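Local structure of serine protease pet (Escherichia coli, 4OM9) at residues 5-9 with 31-35; 23-29 with 42-48; 377-381 with 631-635; 524-528 with 542-547. The protein is a secreted autotransporter enterotoxin of enteroaggregative E. coli, a serine protease that probably cleaves host proteins, alpha-fodrin among them. All coordinates share one frame; numbering follows the deposited sequence.

Contact 1: 5-9 with 31-35; sequences ISKAW and KIKLK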
loop_
_atom_site.group_PDB
_atom_site.type_symbol
_atom_site.label_atom_id
_atom_site.label_comp_id
_atom_site.label_asym_id
_atom_site.label_seq_id
_atom_site.Cartn_x
_atom_site.Cartn_y
_atom_site.Cartn_z
ATOM N N ILE A 5 -20.634 -24.501 -6.942
ATOM C CA ILE A 5 -20.540 -23.083 -7.245
ATOM C C ILE A 5 -21.897 -22.452 -7.568
ATOM O O ILE A 5 -21.971 -21.465 -8.295
ATOM C CB ILE A 5 -19.551 -22.837 -8.407
ATOM C CG1 ILE A 5 -20.036 -23.499 -9.700
ATOM C CG2 ILE A 5 -18.172 -23.379 -8.030
ATOM C CD1 ILE A 5 -19.282 -23.053 -10.960
ATOM N N SER A 6 -22.968 -23.010 -7.004
ATOM C CA SER A 6 -24.306 -22.465 -7.227
ATOM C C SER A 6 -24.466 -21.173 -6.452
ATOM O O SER A 6 -25.135 -20.241 -6.898
ATOM C CB SER A 6 -25.403 -23.473 -6.828
ATOM O OG SER A 6 -25.359 -23.807 -5.448
ATOM N N LYS A 7 -23.842 -21.120 -5.283
ATOM C CA LYS A 7 -23.846 -19.911 -4.482
ATOM C C LYS A 7 -22.510 -19.201 -4.624
ATOM O O LYS A 7 -22.452 -18.037 -5.033
ATOM C CB LYS A 7 -24.113 -20.220 -3.012
ATOM C CG LYS A 7 -25.576 -20.513 -2.680
ATOM C CD LYS A 7 -25.940 -21.948 -2.987
ATOM C CE LYS A 7 -27.369 -22.274 -2.542
ATOM N NZ LYS A 7 -27.565 -22.142 -1.068
ATOM N N ALA A 8 -21.437 -19.919 -4.294
ATOM C CA ALA A 8 -20.108 -19.334 -4.222
ATOM C C ALA A 8 -19.449 -19.303 -5.584
ATOM O O ALA A 8 -19.747 -20.118 -6.444
ATOM C CB ALA A 8 -19.247 -20.113 -3.246
ATOM N N TRP A 9 -18.537 -18.366 -5.779
ATOM C CA TRP A 9 -17.715 -18.399 -6.984
ATOM C C TRP A 9 -16.663 -19.503 -6.908
ATOM O O TRP A 9 -16.153 -19.835 -5.833
ATOM C CB TRP A 9 -17.027 -17.065 -7.211
ATOM C CG TRP A 9 -17.825 -16.107 -7.970
ATOM C CD1 TRP A 9 -17.670 -15.770 -9.280
ATOM C CD2 TRP A 9 -18.909 -15.321 -7.475
ATOM N NE1 TRP A 9 -18.598 -14.830 -9.634
ATOM C CE2 TRP A 9 -19.367 -14.529 -8.538
ATOM C CE3 TRP A 9 -19.539 -15.213 -6.228
ATOM C CZ2 TRP A 9 -20.426 -13.634 -8.403
ATOM C CZ3 TRP A 9 -20.586 -14.327 -6.088
ATOM C CH2 TRP A 9 -21.026 -13.553 -7.172
ATOM N N LYS A 31 -16.275 -12.623 5.195
ATOM C CA LYS A 31 -17.485 -13.023 4.497
ATOM C C LYS A 31 -17.294 -12.850 2.993
ATOM O O LYS A 31 -16.466 -12.049 2.548
ATOM C CB LYS A 31 -18.702 -12.234 4.996
ATOM C CG LYS A 31 -18.772 -10.786 4.554
ATOM C CD LYS A 31 -20.162 -10.197 4.810
ATOM C CE LYS A 31 -20.142 -9.089 5.865
ATOM N NZ LYS A 31 -19.678 -9.578 7.197
ATOM N N ILE A 32 -18.036 -13.634 2.218
ATOM C CA ILE A 32 -17.988 -13.555 0.767
ATOM C C ILE A 32 -19.398 -13.390 0.212
ATOM O O ILE A 32 -20.354 -13.961 0.732
ATOM C CB ILE A 32 -17.298 -14.809 0.138
ATOM C CG1 ILE A 32 -17.528 -14.881 -1.381
ATOM C CG2 ILE A 32 -17.787 -16.106 0.783
ATOM C CD1 ILE A 32 -17.001 -13.671 -2.220
ATOM N N LYS A 33 -19.519 -12.562 -0.817
ATOM C CA LYS A 33 -20.753 -12.418 -1.571
ATOM C C LYS A 33 -21.073 -13.687 -2.364
ATOM O O LYS A 33 -20.183 -14.327 -2.913
ATOM C CB LYS A 33 -20.648 -11.214 -2.510
ATOM C CG LYS A 33 -20.394 -9.892 -1.789
ATOM C CD LYS A 33 -19.894 -8.798 -2.732
ATOM C CE LYS A 33 -18.375 -8.855 -2.916
ATOM N NZ LYS A 33 -17.652 -8.653 -1.625
ATOM N N LEU A 34 -22.349 -14.052 -2.405
ATOM C CA LEU A 34 -22.800 -15.181 -3.200
ATOM C C LEU A 34 -23.650 -14.711 -4.370
ATOM O O LEU A 34 -24.084 -13.571 -4.395
ATOM C CB LEU A 34 -23.592 -16.148 -2.338
ATOM C CG LEU A 34 -22.925 -16.504 -1.017
ATOM C CD1 LEU A 34 -23.891 -17.345 -0.169
ATOM C CD2 LEU A 34 -21.607 -17.238 -1.261
ATOM N N LYS A 35 -23.912 -15.609 -5.310
ATOM C CA LYS A 35 -24.595 -15.267 -6.552
ATOM C C LYS A 35 -26.120 -15.038 -6.428
ATOM O O LYS A 35 -26.613 -14.407 -5.486
ATOM C CB LYS A 35 -24.323 -16.366 -7.577
ATOM C CG LYS A 35 -22.851 -16.525 -7.892
ATOM C CD LYS A 35 -22.560 -17.757 -8.728
ATOM C CE LYS A 35 -21.119 -17.756 -9.179
ATOM N NZ LYS A 35 -20.675 -19.146 -9.420
#

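Contact 2: 23-29 with 42-48; sequences FQPGSTH and FPALPVP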
loop_
_atom_site.group_PDB
_atom_site.type_symbol
_atom_site.label_atom_id
_atom_site.label_comp_id
_atom_site.label_asym_id
_atom_site.label_seq_id
_atom_site.Cartn_x
_atom_site.Cartn_y
_atom_site.Cartn_z
ATOM N N PHE A 23 -8.607 -14.032 2.021
ATOM C CA PHE A 23 -8.291 -15.136 2.915
ATOM C C PHE A 23 -6.814 -15.158 3.311
ATOM O O PHE A 23 -6.190 -16.227 3.378
ATOM C CB PHE A 23 -8.660 -16.466 2.267
ATOM C CG PHE A 23 -10.131 -16.627 1.995
ATOM C CD1 PHE A 23 -11.020 -16.828 3.031
ATOM C CD2 PHE A 23 -10.613 -16.612 0.694
ATOM C CE1 PHE A 23 -12.368 -17.011 2.786
ATOM C CE2 PHE A 23 -11.937 -16.795 0.440
ATOM C CZ PHE A 23 -12.826 -16.990 1.494
ATOM N N GLN A 24 -6.262 -13.972 3.547
ATOM C CA GLN A 24 -4.936 -13.838 4.120
ATOM C C GLN A 24 -4.891 -14.540 5.464
ATOM O O GLN A 24 -5.888 -14.544 6.195
ATOM C CB GLN A 24 -4.564 -12.369 4.279
ATOM C CG GLN A 24 -4.682 -11.608 2.988
ATOM C CD GLN A 24 -3.813 -12.211 1.919
ATOM O OE1 GLN A 24 -2.638 -12.463 2.149
ATOM N NE2 GLN A 24 -4.384 -12.460 0.746
ATOM N N PRO A 25 -3.733 -15.142 5.788
ATOM C CA PRO A 25 -3.567 -15.850 7.062
ATOM C C PRO A 25 -3.910 -14.954 8.246
ATOM O O PRO A 25 -3.392 -13.842 8.315
ATOM C CB PRO A 25 -2.071 -16.231 7.075
ATOM C CG PRO A 25 -1.654 -16.215 5.633
ATOM C CD PRO A 25 -2.492 -15.121 4.991
ATOM N N GLY A 26 -4.773 -15.433 9.146
ATOM C CA GLY A 26 -5.114 -14.698 10.346
ATOM C C GLY A 26 -6.308 -13.757 10.193
ATOM O O GLY A 26 -6.740 -13.145 11.173
ATOM N N SER A 27 -6.830 -13.626 8.974
ATOM C CA SER A 27 -7.993 -12.774 8.733
ATOM C C SER A 27 -9.209 -13.255 9.520
ATOM O O SER A 27 -9.638 -14.402 9.383
ATOM C CB SER A 27 -8.347 -12.729 7.244
ATOM O OG SER A 27 -7.336 -12.106 6.490
ATOM N N THR A 28 -9.758 -12.378 10.346
ATOM C CA THR A 28 -10.975 -12.689 11.082
ATOM C C THR A 28 -12.195 -12.069 10.397
ATOM O O THR A 28 -12.046 -11.164 9.574
ATOM C CB THR A 28 -10.895 -12.172 12.522
ATOM O OG1 THR A 28 -10.788 -10.744 12.502
ATOM C CG2 THR A 28 -9.687 -12.760 13.233
ATOM N N HIS A 29 -13.386 -12.570 10.738
ATOM C CA HIS A 29 -14.660 -11.989 10.299
ATOM C C HIS A 29 -14.779 -11.907 8.791
ATOM O O HIS A 29 -15.206 -10.890 8.249
ATOM C CB HIS A 29 -14.848 -10.591 10.894
ATOM C CG HIS A 29 -15.188 -10.599 12.353
ATOM N ND1 HIS A 29 -15.284 -11.761 13.084
ATOM C CD2 HIS A 29 -15.470 -9.586 13.205
ATOM C CE1 HIS A 29 -15.605 -11.464 14.333
ATOM N NE2 HIS A 29 -15.726 -10.153 14.432
ATOM N N PHE A 42 -18.034 -16.795 6.976
ATOM C CA PHE A 42 -17.190 -17.836 7.516
ATOM C C PHE A 42 -17.192 -17.729 9.041
ATOM O O PHE A 42 -17.582 -16.695 9.586
ATOM C CB PHE A 42 -15.782 -17.714 6.915
ATOM C CG PHE A 42 -15.676 -18.321 5.552
ATOM C CD1 PHE A 42 -16.087 -17.616 4.434
ATOM C CD2 PHE A 42 -15.203 -19.622 5.391
ATOM C CE1 PHE A 42 -16.015 -18.191 3.183
ATOM C CE2 PHE A 42 -15.120 -20.204 4.138
ATOM C CZ PHE A 42 -15.517 -19.498 3.036
ATOM N N PRO A 43 -16.790 -18.804 9.739
ATOM C CA PRO A 43 -16.851 -18.807 11.206
ATOM C C PRO A 43 -15.924 -17.781 11.856
ATOM O O PRO A 43 -14.926 -17.371 11.258
ATOM C CB PRO A 43 -16.424 -20.230 11.568
ATOM C CG PRO A 43 -15.647 -20.698 10.396
ATOM C CD PRO A 43 -16.317 -20.095 9.213
ATOM N N ALA A 44 -16.262 -17.375 13.077
ATOM C CA ALA A 44 -15.471 -16.382 13.791
ATOM C C ALA A 44 -14.152 -16.978 14.243
ATOM O O ALA A 44 -13.963 -17.274 15.422
ATOM C CB ALA A 44 -16.243 -15.837 14.982
ATOM N N LEU A 45 -13.251 -17.169 13.285
ATOM C CA LEU A 45 -11.899 -17.655 13.552
ATOM C C LEU A 45 -10.945 -16.960 12.597
ATOM O O LEU A 45 -11.380 -16.454 11.568
ATOM C CB LEU A 45 -11.813 -19.170 13.366
ATOM C CG LEU A 45 -12.701 -20.108 14.190
ATOM C CD1 LEU A 45 -12.508 -21.523 13.701
ATOM C CD2 LEU A 45 -12.396 -20.024 15.677
ATOM N N PRO A 46 -9.640 -16.930 12.921
ATOM C CA PRO A 46 -8.692 -16.466 11.900
ATOM C C PRO A 46 -8.597 -17.480 10.775
ATOM O O PRO A 46 -8.748 -18.671 11.030
ATOM C CB PRO A 46 -7.361 -16.367 12.657
ATOM C CG PRO A 46 -7.726 -16.402 14.109
ATOM C CD PRO A 46 -8.968 -17.224 14.196
ATOM N N VAL A 47 -8.367 -17.020 9.553
ATOM C CA VAL A 47 -8.094 -17.936 8.453
ATOM C C VAL A 47 -6.799 -18.685 8.731
ATOM O O VAL A 47 -5.808 -18.087 9.142
ATOM C CB VAL A 47 -7.990 -17.195 7.098
ATOM C CG1 VAL A 47 -7.634 -18.148 5.971
ATOM C CG2 VAL A 47 -9.297 -16.476 6.793
ATOM N N PRO A 48 -6.802 -20.002 8.515
ATOM C CA PRO A 48 -5.562 -20.775 8.692
ATOM C C PRO A 48 -4.464 -20.320 7.745
ATOM O O PRO A 48 -4.743 -19.682 6.725
ATOM C CB PRO A 48 -5.980 -22.213 8.361
ATOM C CG PRO A 48 -7.490 -22.227 8.539
ATOM C CD PRO A 48 -7.951 -20.847 8.153
#

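Contact 3: 377-381 with 631-635; sequences TNLKT and GAGFT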
loop_
_atom_site.group_PDB
_atom_site.type_symbol
_atom_site.label_atom_id
_atom_site.label_comp_id
_atom_site.label_asym_id
_atom_site.label_seq_id
_atom_site.Cartn_x
_atom_site.Cartn_y
_atom_site.Cartn_z
ATOM N N THR A 377 28.109 -22.329 -4.790
ATOM C CA THR A 377 26.887 -23.126 -4.873
ATOM C C THR A 377 25.702 -22.246 -4.549
ATOM O O THR A 377 25.876 -21.059 -4.284
ATOM C CB THR A 377 26.898 -24.367 -3.903
ATOM O OG1 THR A 377 25.954 -25.353 -4.349
ATOM C CG2 THR A 377 26.557 -23.940 -2.484
ATOM N N ASN A 378 24.504 -22.837 -4.566
ATOM C CA ASN A 378 23.269 -22.100 -4.317
ATOM C C ASN A 378 22.788 -22.258 -2.891
ATOM O O ASN A 378 23.019 -23.280 -2.252
ATOM C CB ASN A 378 22.173 -22.531 -5.297
ATOM C CG ASN A 378 22.553 -22.247 -6.748
ATOM O OD1 ASN A 378 23.439 -21.422 -7.024
ATOM N ND2 ASN A 378 21.894 -22.931 -7.682
ATOM N N LEU A 379 22.162 -21.207 -2.388
ATOM C CA LEU A 379 21.584 -21.224 -1.070
ATOM C C LEU A 379 20.053 -21.239 -1.174
ATOM O O LEU A 379 19.472 -20.543 -2.007
ATOM C CB LEU A 379 22.053 -20.008 -0.270
ATOM C CG LEU A 379 21.294 -19.831 1.048
ATOM C CD1 LEU A 379 21.699 -20.911 2.033
ATOM C CD2 LEU A 379 21.480 -18.456 1.656
ATOM N N LYS A 380 19.412 -22.050 -0.343
ATOM C CA LYS A 380 17.970 -21.959 -0.130
ATOM C C LYS A 380 17.711 -21.771 1.354
ATOM O O LYS A 380 17.967 -22.676 2.138
ATOM C CB LYS A 380 17.255 -23.196 -0.655
ATOM C CG LYS A 380 17.282 -23.291 -2.167
ATOM C CD LYS A 380 16.269 -24.272 -2.701
ATOM C CE LYS A 380 16.247 -24.230 -4.222
ATOM N NZ LYS A 380 15.102 -24.978 -4.843
ATOM N N THR A 381 17.231 -20.594 1.750
ATOM C CA THR A 381 17.041 -20.312 3.165
ATOM C C THR A 381 15.594 -19.881 3.485
ATOM O O THR A 381 14.940 -19.202 2.687
ATOM C CB THR A 381 18.049 -19.239 3.660
ATOM O OG1 THR A 381 17.817 -18.968 5.044
ATOM C CG2 THR A 381 17.945 -17.936 2.869
ATOM N N GLY A 631 11.458 -22.341 -12.021
ATOM C CA GLY A 631 12.506 -23.352 -12.021
ATOM C C GLY A 631 12.860 -23.929 -10.662
ATOM O O GLY A 631 12.004 -24.375 -9.908
ATOM N N ALA A 632 14.144 -23.916 -10.355
ATOM C CA ALA A 632 14.658 -24.354 -9.074
ATOM C C ALA A 632 14.624 -23.231 -8.059
ATOM O O ALA A 632 15.120 -23.388 -6.949
ATOM C CB ALA A 632 16.074 -24.851 -9.237
ATOM N N GLY A 633 14.079 -22.079 -8.449
ATOM C CA GLY A 633 14.005 -20.936 -7.550
ATOM C C GLY A 633 15.066 -19.865 -7.770
ATOM O O GLY A 633 15.388 -19.085 -6.878
ATOM N N PHE A 634 15.599 -19.825 -8.977
ATOM C CA PHE A 634 16.711 -18.923 -9.309
ATOM C C PHE A 634 16.459 -18.322 -10.663
ATOM O O PHE A 634 17.374 -17.948 -11.368
ATOM C CB PHE A 634 18.034 -19.682 -9.312
ATOM C CG PHE A 634 18.251 -20.513 -8.080
ATOM C CD1 PHE A 634 18.476 -19.910 -6.857
ATOM C CD2 PHE A 634 18.248 -21.894 -8.146
ATOM C CE1 PHE A 634 18.689 -20.659 -5.727
ATOM C CE2 PHE A 634 18.460 -22.649 -7.018
ATOM C CZ PHE A 634 18.674 -22.032 -5.805
ATOM N N THR A 635 15.199 -18.326 -11.050
ATOM C CA THR A 635 14.778 -17.692 -12.276
ATOM C C THR A 635 13.525 -16.878 -11.951
ATOM O O THR A 635 12.744 -17.242 -11.068
ATOM C CB THR A 635 14.531 -18.740 -13.382
ATOM O OG1 THR A 635 15.799 -19.164 -13.904
ATOM C CG2 THR A 635 13.723 -18.143 -14.526
#

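Contact 4: 524-528 with 542-547; sequences AIFRT and DWVTRI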
loop_
_atom_site.group_PDB
_atom_site.type_symbol
_atom_site.label_atom_id
_atom_site.label_comp_id
_atom_site.label_asym_id
_atom_site.label_seq_id
_atom_site.Cartn_x
_atom_site.Cartn_y
_atom_site.Cartn_z
ATOM N N ALA A 524 -6.174 -16.430 -6.682
ATOM C CA ALA A 524 -5.876 -17.702 -7.300
ATOM C C ALA A 524 -6.424 -17.690 -8.716
ATOM O O ALA A 524 -7.374 -16.959 -9.028
ATOM C CB ALA A 524 -6.497 -18.850 -6.494
ATOM N N ILE A 525 -5.828 -18.506 -9.572
ATOM C CA ILE A 525 -6.396 -18.751 -10.882
ATOM C C ILE A 525 -6.638 -20.246 -11.013
ATOM O O ILE A 525 -6.300 -21.010 -10.117
ATOM C CB ILE A 525 -5.478 -18.256 -12.001
ATOM C CG1 ILE A 525 -4.208 -19.114 -12.068
ATOM C CG2 ILE A 525 -5.137 -16.765 -11.802
ATOM C CD1 ILE A 525 -3.187 -18.574 -13.051
ATOM N N PHE A 526 -7.224 -20.656 -12.126
ATOM C CA PHE A 526 -7.548 -22.052 -12.342
ATOM C C PHE A 526 -6.401 -22.787 -13.022
ATOM O O PHE A 526 -6.228 -23.993 -12.817
ATOM C CB PHE A 526 -8.812 -22.175 -13.179
ATOM C CG PHE A 526 -9.956 -21.334 -12.678
ATOM C CD1 PHE A 526 -10.549 -21.606 -11.450
ATOM C CD2 PHE A 526 -10.455 -20.293 -13.446
ATOM C CE1 PHE A 526 -11.597 -20.848 -10.986
ATOM C CE2 PHE A 526 -11.497 -19.537 -12.993
ATOM C CZ PHE A 526 -12.071 -19.813 -11.757
ATOM N N ARG A 527 -5.617 -22.054 -13.824
ATOM C CA ARG A 527 -4.560 -22.650 -14.648
ATOM C C ARG A 527 -3.614 -21.566 -15.181
ATOM O O ARG A 527 -4.073 -20.570 -15.742
ATOM C CB ARG A 527 -5.187 -23.443 -15.807
ATOM C CG ARG A 527 -4.198 -24.222 -16.670
ATOM C CD ARG A 527 -4.896 -24.911 -17.847
ATOM N NE ARG A 527 -5.452 -23.964 -18.815
ATOM C CZ ARG A 527 -6.457 -24.233 -19.650
ATOM N NH1 ARG A 527 -7.037 -25.428 -19.643
ATOM N NH2 ARG A 527 -6.888 -23.306 -20.494
ATOM N N THR A 528 -2.303 -21.736 -15.014
ATOM C CA THR A 528 -1.411 -20.642 -15.407
ATOM C C THR A 528 -0.885 -20.829 -16.828
ATOM O O THR A 528 -0.634 -19.846 -17.502
ATOM C CB THR A 528 -0.222 -20.419 -14.395
ATOM O OG1 THR A 528 1.029 -20.299 -15.095
ATOM C CG2 THR A 528 -0.118 -21.493 -13.387
ATOM N N ASP A 542 -12.829 -25.836 -23.417
ATOM C CA ASP A 542 -11.919 -25.764 -22.277
ATOM C C ASP A 542 -12.698 -25.553 -20.990
ATOM O O ASP A 542 -13.570 -24.676 -20.918
ATOM C CB ASP A 542 -10.920 -24.621 -22.485
ATOM C CG ASP A 542 -9.711 -24.720 -21.581
ATOM O OD1 ASP A 542 -9.818 -25.274 -20.465
ATOM O OD2 ASP A 542 -8.645 -24.233 -21.999
ATOM N N TRP A 543 -12.389 -26.354 -19.977
ATOM C CA TRP A 543 -13.088 -26.250 -18.702
ATOM C C TRP A 543 -12.856 -24.873 -18.078
ATOM O O TRP A 543 -13.707 -24.352 -17.358
ATOM C CB TRP A 543 -12.646 -27.359 -17.750
ATOM C CG TRP A 543 -11.178 -27.357 -17.383
ATOM C CD1 TRP A 543 -10.176 -28.042 -18.010
ATOM C CD2 TRP A 543 -10.558 -26.651 -16.299
ATOM N NE1 TRP A 543 -8.978 -27.814 -17.386
ATOM C CE2 TRP A 543 -9.183 -26.969 -16.334
ATOM C CE3 TRP A 543 -11.033 -25.789 -15.309
ATOM C CZ2 TRP A 543 -8.279 -26.456 -15.404
ATOM C CZ3 TRP A 543 -10.131 -25.278 -14.388
ATOM C CH2 TRP A 543 -8.768 -25.617 -14.442
ATOM N N VAL A 544 -11.699 -24.294 -18.365
ATOM C CA VAL A 544 -11.386 -22.929 -17.966
ATOM C C VAL A 544 -12.394 -21.950 -18.567
ATOM O O VAL A 544 -12.949 -21.103 -17.863
ATOM C CB VAL A 544 -9.957 -22.561 -18.392
ATOM C CG1 VAL A 544 -9.691 -21.059 -18.225
ATOM C CG2 VAL A 544 -8.967 -23.380 -17.596
ATOM N N THR A 545 -12.628 -22.082 -19.869
ATOM C CA THR A 545 -13.657 -21.310 -20.565
ATOM C C THR A 545 -15.046 -21.604 -19.976
ATOM O O THR A 545 -15.884 -20.707 -19.841
ATOM C CB THR A 545 -13.659 -21.629 -22.092
ATOM O OG1 THR A 545 -12.399 -21.263 -22.673
ATOM C CG2 THR A 545 -14.784 -20.895 -22.821
ATOM N N ARG A 546 -15.287 -22.863 -19.622
ATOM C CA ARG A 546 -16.616 -23.269 -19.150
ATOM C C ARG A 546 -16.945 -22.618 -17.809
ATOM O O ARG A 546 -18.087 -22.184 -17.576
ATOM C CB ARG A 546 -16.716 -24.789 -19.037
ATOM C CG ARG A 546 -16.714 -25.512 -20.365
ATOM C CD ARG A 546 -17.271 -26.938 -20.227
ATOM N NE ARG A 546 -16.828 -27.766 -21.343
ATOM C CZ ARG A 546 -17.315 -28.961 -21.650
ATOM N NH1 ARG A 546 -18.299 -29.497 -20.937
ATOM N NH2 ARG A 546 -16.818 -29.611 -22.691
ATOM N N ILE A 547 -15.949 -22.526 -16.936
ATOM C CA ILE A 547 -16.154 -21.836 -15.672
ATOM C C ILE A 547 -16.524 -20.365 -15.915
ATOM O O ILE A 547 -17.423 -19.822 -15.267
ATOM C CB ILE A 547 -14.920 -21.905 -14.787
ATOM C CG1 ILE A 547 -14.648 -23.352 -14.362
ATOM C CG2 ILE A 547 -15.089 -20.998 -13.578
ATOM C CD1 ILE A 547 -13.229 -23.564 -13.768
HETATM O O HOH W 1 -6.433 -28.091 -18.384
#

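Contact 1: 5-9 with 31-35
K7 and L34 bring the two backbones closest, their CA atoms 5.0 Å apart, and one main-chain bond ties the segments there: K35 N donates to K7 O over 2.8 Å, arriving on a lone pair of the carbonyl. The contact joins the N-terminal loop to the end of strand 31-32, within the region assigned to the IgA1 protease family of PA-clan peptidases, and side chains do most of the joining. K35 has CG anti to its own carbonyl carbon (chi1 -61°) and runs out extended, which lays its methylenes over one face of the W9 indole. K35 CG sits 3.6 Å from the centroid of the W9 six-membered ring in a CH-pi contact, and K35 NZ stands over the five-membered ring as a cation-pi partner. Beyond the ring K35 NZ donates to I5 O at 2.9 Å and to A8 O at 3.3 Å, the latter from above the carbonyl plane. Lysine suits the place: its methylenes lie on the indole while the ammonium group still donates to two carbonyls. At the indole edge, W9 CZ3 meets K33 O, while L34 CD2 packs on A8. K35 also pairs with E551, and W9 NE1 donates to N555. W9 and K35 both rest on V554 of helix 552-558, A8 touches Y13 of helix 10-17, and L34 touches F40 of strand 40-41.

Contact 2: 23-29 with 42-48
The rings of F23 and F42 meet edge to face: the CE1-CZ edge of F23 points at one face of F42, offset toward its rim, with centroids 5.3 Å apart and planes at 78°. Farther round the rim of F23, CD1 lies near V47 CG2, and elsewhere the edge of the H29 ring lies by A44 CB. V47 has CG1 anti to its backbone N (chi1 177°), which turns CG1 to F23 O, while V47 CG2 lies 3.9 Å from S27 CB. Two main-chain bonds clasp the loops: G26 N donates to V47 O at 2.8 Å, on a lone pair, and V47 N to S27 O at 2.9 Å, from above the carbonyl plane. G26 is the third residue of a type II turn from Q24 to S27, where its positive phi (90°) suits glycine; S27 tightens the turn, its N and OG both reaching Q24 O from the same face. The CA-H of P46 also points at S27 O, which V47 N already holds. Within the IgA1 protease family region, these loops lie beside helix 10-17, where F23, F42 and V47 pack on L16; F42 also meets F148 of strand 143-151, and L45 and P48 touch W222 of strand 221-232.

Contact 3: 377-381 with 631-635
This is a side-chain contact between strand 379-381 of the parallel beta-helix and a loop far along the chain, some 250 residues on, and its heart is the phenyl ring of F634. Strand and loop stay well apart as backbones, the nearest CA atoms, those of K380 and G633, being 8.5 Å from each other, so the gap is bridged by F634 from one side and by N378 and K380 from the other. N378 ND2 stands over one face of the ring, offset toward its rim and 3.5 Å from F634 CE2, with the amide plane tilted 48° to the ring. N378 CB touches F634 CZ, 3.6 Å away. At the ring edge, in its plane, lies L379 O. K380 passes the ring obliquely, K380 CE lying 3.6 Å from F634 CZ. Its chain is extended beyond CG, and this carries K380 NZ past the ring to A632 O, to which it donates at 2.6 Å, tilted 29° from the carbonyl plane. Lysine suits the place because its methylenes can line an aromatic while the amine reaches a carbonyl beyond it. That amine also donates to T88 OG1 and has Y398 as a cation-pi partner, so the amine of this buried lysine has more than one partner. G633, just before F634, has a positive phi (101°) at which a side chain would collide with the preceding carbonyl oxygen, hence glycine. F634 itself also rests on N396 and on Y398 of strand 397-399. Strand 379-381 pairs in parallel with 361-364 and 397-399, the stacked-rung pattern of a right-handed beta-helix, the fold of autotransporter passenger domains.

Contact 4: 524-528 with 542-547
R527 and D542 meet head on in a salt bridge. R527 NH1 donates to D542 OD1 at 2.9 Å, on its syn lone pair; the modelled 2.5 Å between R527 NH2 and D542 OD2 is shorter than usual, and its exact value is doubtful. Guanidinium and carboxylate planes lie 44° apart. V544 CG2 closes one face of the guanidinium, 3.4 Å from R527 CZ. The chain leaves with CG anti to the backbone N (chi1 -175°) and then bends at chi3, bringing the guanidinium over this methyl and up to the acid. A water in the guanidinium plane takes the other N-H of R527 NH1 and also accepts from W543 NE1, at 2.7 Å. D542 is the N-cap of helix 543-550. Its OD1 accepts from V544 N as well, met from above the carboxylate plane, so a single oxygen both caps the helix and holds the arginine; aspartate, short and anionic, suits both tasks. Farther along the helix, I547 CD1 rides over the centre of the F526 ring in a CH-pi contact, while I547 CG2 touches F526 CZ. F526 CB packs against W543 CZ3 at 3.6 Å, and F526 O lies at the edge of the indole, near CH2. The loop is set from outside by N566, whose side chain bonds F526 N and R527 O. F526 and I547 both pack on A10 of helix 10-17, with L14 also against F526.

Contacts 1 and 2 interleave along the chain, and they touch directly: I32 CG2 lies 3.6 Å from F42 CE1, so the two contacts share a packing point although their centres are about 17 Å apart. Helix 10-17 is a shared neighbour of contacts 1, 2 and 4. Contact 4 lies about 17 Å from contact 1, centre to centre, with nearest atoms about 5 Å apart, and its two segments fall in sequence between those of contact 3. Contact 3 stands apart, about 30 Å from contact 4 and 39 Å from contact 1 between centres, tying a beta-helix strand to a remote loop, whereas contacts 1 and 2 lie within the peptidase family region.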